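Local coordinates for protein ArsR family transcriptional regulator (Staphylococcus aureus, PDB 6CDB) that probably represses transcription by binding operator DNA as a dimer, and senses zinc, whose binding relieves that repression, at residues I31-L34 against L35-E39; V87-M90 against L91-I95. The protein carries 1 engineered substitution. One frame throughout, in Å; residues are numbered along the deposited sequence.

Overall arrangement
From the N terminus, interaction 1 comes first, in the last two turns of helix 26-37 and the first residues beyond it; interaction 2 follows much later, in the middle of helix 85-99. Each joins directly consecutive segments, so neither closes a loop, and the two stand in series without nesting or crossing. Their centres lie about 11 Å apart, because helix 85-99 packs beside helix 26-37. Met32 CE meets Val87 CG1 at 3.7 Å, and Glu33 CG meets Ile95 CD1 at 3.7 Å. The winged helix-turn-helix core is thereby tied to the helix that carries zinc ligands and packs against the second subunit.

Interaction 1. Residues I31-L34 against L35-E39; sequences IMEL and LSVSE
Backbone bonds of the i to i+4 kind run from Leu35 N to Ile31 O, from Ser36 N to Met32 O and from Val37 N to Glu33 O, carrying helix 26-37 of the winged helix-turn-helix domain to its C-terminal end. The last of this series, Ser38 N to Leu34 O at 2.9 Å, is nearly straight (171°), although Ser38 itself has already left helical geometry.

Glu33 O takes two donors: besides Val37 N, it receives the hydroxyl of Ser36, with OG 2.7 Å from Glu33 O, in the carbonyl plane and on a lone pair. A bound sodium ion lies about 3 Å from the Ser36 side chain. The side chains of Glu33 and Val37 lie alongside each other, Glu33 OE2 reaching Val37 CG2 at 3.6 Å. A bend at chi2 (-87°) turns the carboxylate toward this methyl.

Ile31 and Leu35 run next to each other on one face of the helix, with Ile31 CG2 against Leu35 CD1 at 4.0 Å. Both are buried: Ile31 also packs on Leu60 of helix 53-65, and Leu35 on Leu82 of strand 77-82. Leu34 leans instead on Ile45 and Leu49 of helix 42-49. Leu35 bends back over the preceding turn, since its CG lies beside its own backbone N (chi1 -65°), and this brings Leu35 CG to 3.4 Å from Ile31 O.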
# COMPACT_ATOMS: atom_id res chain seq x y z
N ILE A 31 -10.36 -8.73 3.17
CA ILE A 31 -9.91 -9.43 4.37
C ILE A 31 -9.18 -8.47 5.30
O ILE A 31 -9.43 -8.44 6.52
CB ILE A 31 -9.01 -10.62 3.97
CG1 ILE A 31 -9.82 -11.66 3.18
CG2 ILE A 31 -8.34 -11.22 5.21
CD1 ILE A 31 -8.96 -12.78 2.61
N MET A 32 -8.26 -7.66 4.75
CA MET A 32 -7.47 -6.77 5.58
C MET A 32 -8.33 -5.71 6.24
O MET A 32 -8.10 -5.34 7.40
CB MET A 32 -6.38 -6.09 4.76
CG MET A 32 -5.31 -7.02 4.19
SD MET A 32 -4.14 -7.62 5.41
CE MET A 32 -3.09 -6.16 5.53
N GLU A 33 -9.32 -5.18 5.52
CA GLU A 33 -10.20 -4.19 6.13
C GLU A 33 -11.02 -4.81 7.26
O GLU A 33 -11.17 -4.22 8.34
CB GLU A 33 -11.08 -3.56 5.05
CG GLU A 33 -11.81 -2.29 5.47
CD GLU A 33 -13.14 -2.57 6.13
OE1 GLU A 33 -13.73 -3.64 5.85
OE2 GLU A 33 -13.60 -1.73 6.94
N LEU A 34 -11.53 -6.04 7.05
CA LEU A 34 -12.23 -6.74 8.12
C LEU A 34 -11.36 -6.86 9.36
O LEU A 34 -11.79 -6.57 10.49
CB LEU A 34 -12.69 -8.12 7.63
CG LEU A 34 -13.63 -8.99 8.47
CD1 LEU A 34 -14.37 -10.00 7.58
CD2 LEU A 34 -12.90 -9.72 9.59
N LEU A 35 -10.11 -7.29 9.18
CA LEU A 35 -9.19 -7.43 10.31
C LEU A 35 -8.85 -6.09 10.93
O LEU A 35 -8.54 -6.02 12.13
CB LEU A 35 -7.92 -8.15 9.85
CG LEU A 35 -8.16 -9.60 9.42
CD1 LEU A 35 -6.91 -10.22 8.83
CD2 LEU A 35 -8.65 -10.40 10.61
N SER A 36 -8.89 -5.02 10.13
CA SER A 36 -8.64 -3.68 10.64
C SER A 36 -9.75 -3.23 11.58
O SER A 36 -9.50 -2.46 12.52
CB SER A 36 -8.50 -2.68 9.49
OG SER A 36 -9.73 -2.11 9.14
N VAL A 37 -10.98 -3.69 11.34
CA VAL A 37 -12.06 -3.44 12.29
C VAL A 37 -11.94 -4.37 13.50
O VAL A 37 -12.01 -3.92 14.65
CB VAL A 37 -13.42 -3.58 11.60
CG1 VAL A 37 -14.57 -3.46 12.63
CG2 VAL A 37 -13.57 -2.54 10.49
N SER A 38 -11.77 -5.67 13.28
CA SER A 38 -11.70 -6.59 14.40
C SER A 38 -10.97 -7.88 14.00
O SER A 38 -11.16 -8.39 12.89
CB SER A 38 -13.09 -6.94 14.91
OG SER A 38 -13.04 -8.14 15.64
N GLU A 39 -10.18 -8.41 14.93
CA GLU A 39 -9.54 -9.70 14.71
C GLU A 39 -10.61 -10.78 14.56
O GLU A 39 -11.72 -10.66 15.07
CB GLU A 39 -8.61 -10.04 15.87
CG GLU A 39 -9.37 -10.35 17.16
CD GLU A 39 -8.45 -10.70 18.31
OE1 GLU A 39 -7.22 -10.51 18.19
OE2 GLU A 39 -8.96 -11.16 19.35

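Interaction 2. Residues V87-M90 against L91-I95; sequences VATM and LKQAI
Thr89 and Gln93, one helical turn apart, extend from the helix as neighbours, with Thr89 CG2 touching Gln93 CG at 3.8 Å. The methyl reaches the next turn because Thr89 CG2 is anti to its backbone N, while OG1 is turned back to hydrogen-bond Ile85 O in the preceding turn. Gln93 sets its CG beside its own N (chi1 -65°), which brings that methylene up to the Thr89 oxygen, Gln93 CG being 3.1 Å from Thr89 O. The same oxygen accepts the backbone bond from Gln93 N at 2.9 Å, with an N-H...O angle of 164°.

Lys92 runs back toward the N-terminal end of the helix. Its CB, CG and CD run past the oxygen end of the Ala88 carbonyl, with Lys92 CG 3.5 Å from Ala88 O, and the extended chain carries Lys92 NZ to the neighbourhood of the Ala88 methyl and to a weak hydrogen bond with Ser36 O of helix 26-37. Ala88 O thus takes the N-H of Lys92 and also borders the aliphatic part of the same residue.

Leu91 CB lies 3.5 Å from Val87 O, but the isobutyl end turns off toward Met32 and Ser36. Met90 packs on Met90 of the second subunit, Val87 on His97 of that subunit, and Gln93 on its His86. This is the dimer-forming C-terminal helix of an ArsR-type repressor: farther along it His97 and His100 bind zinc, at a site that Asp84 and His86 complete in this protein, probably across the dimer.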
# COMPACT_ATOMS: atom_id res chain seq x y z
N VAL A 87 0.99 -1.71 9.80
CA VAL A 87 0.09 -2.28 8.80
C VAL A 87 -1.30 -1.65 8.92
O VAL A 87 -1.89 -1.21 7.92
CB VAL A 87 0.05 -3.81 8.94
CG1 VAL A 87 -0.88 -4.43 7.88
CG2 VAL A 87 1.46 -4.38 8.80
N ALA A 88 -1.82 -1.55 10.15
CA ALA A 88 -3.11 -0.90 10.36
C ALA A 88 -3.08 0.54 9.87
O ALA A 88 -4.04 1.01 9.23
CB ALA A 88 -3.50 -0.95 11.84
N THR A 89 -1.99 1.26 10.15
CA THR A 89 -1.94 2.67 9.78
C THR A 89 -1.87 2.81 8.26
O THR A 89 -2.65 3.57 7.67
CB THR A 89 -0.76 3.36 10.45
OG1 THR A 89 -0.92 3.34 11.88
CG2 THR A 89 -0.67 4.80 9.99
N MET A 90 -0.96 2.08 7.63
CA MET A 90 -0.89 2.04 6.17
C MET A 90 -2.27 1.84 5.54
O MET A 90 -2.70 2.62 4.67
CB MET A 90 0.06 0.93 5.74
CG MET A 90 0.22 0.74 4.23
SD MET A 90 1.08 -0.80 3.89
CE MET A 90 1.91 -1.04 5.46
N LEU A 91 -2.99 0.81 6.01
CA LEU A 91 -4.28 0.45 5.40
C LEU A 91 -5.34 1.53 5.62
O LEU A 91 -6.01 1.96 4.67
CB LEU A 91 -4.77 -0.88 5.95
CG LEU A 91 -6.03 -1.40 5.27
CD1 LEU A 91 -5.72 -1.87 3.85
CD2 LEU A 91 -6.67 -2.50 6.12
N LYS A 92 -5.53 1.95 6.88
CA LYS A 92 -6.55 2.95 7.19
C LYS A 92 -6.25 4.30 6.53
O LYS A 92 -7.17 5.00 6.09
CB LYS A 92 -6.71 3.10 8.71
CG LYS A 92 -7.45 1.92 9.35
CD LYS A 92 -7.33 1.87 10.87
CE LYS A 92 -8.14 0.70 11.42
NZ LYS A 92 -7.61 0.19 12.72
N GLN A 93 -4.97 4.69 6.45
CA GLN A 93 -4.64 5.92 5.74
C GLN A 93 -4.98 5.81 4.26
O GLN A 93 -5.52 6.76 3.67
CB GLN A 93 -3.15 6.28 5.90
CG GLN A 93 -2.76 6.62 7.36
CD GLN A 93 -3.06 8.06 7.74
OE1 GLN A 93 -2.83 8.98 6.96
NE2 GLN A 93 -3.56 8.27 8.97
N ALA A 94 -4.69 4.65 3.65
CA ALA A 94 -5.06 4.45 2.25
C ALA A 94 -6.58 4.50 2.05
O ALA A 94 -7.06 5.14 1.10
CB ALA A 94 -4.50 3.11 1.75
N ILE A 95 -7.34 3.85 2.93
CA ILE A 95 -8.80 3.84 2.80
C ILE A 95 -9.34 5.26 2.92
O ILE A 95 -10.17 5.69 2.10
CB ILE A 95 -9.42 2.91 3.86
CG1 ILE A 95 -9.05 1.45 3.58
CG2 ILE A 95 -10.95 3.06 3.91
CD1 ILE A 95 -9.51 0.48 4.65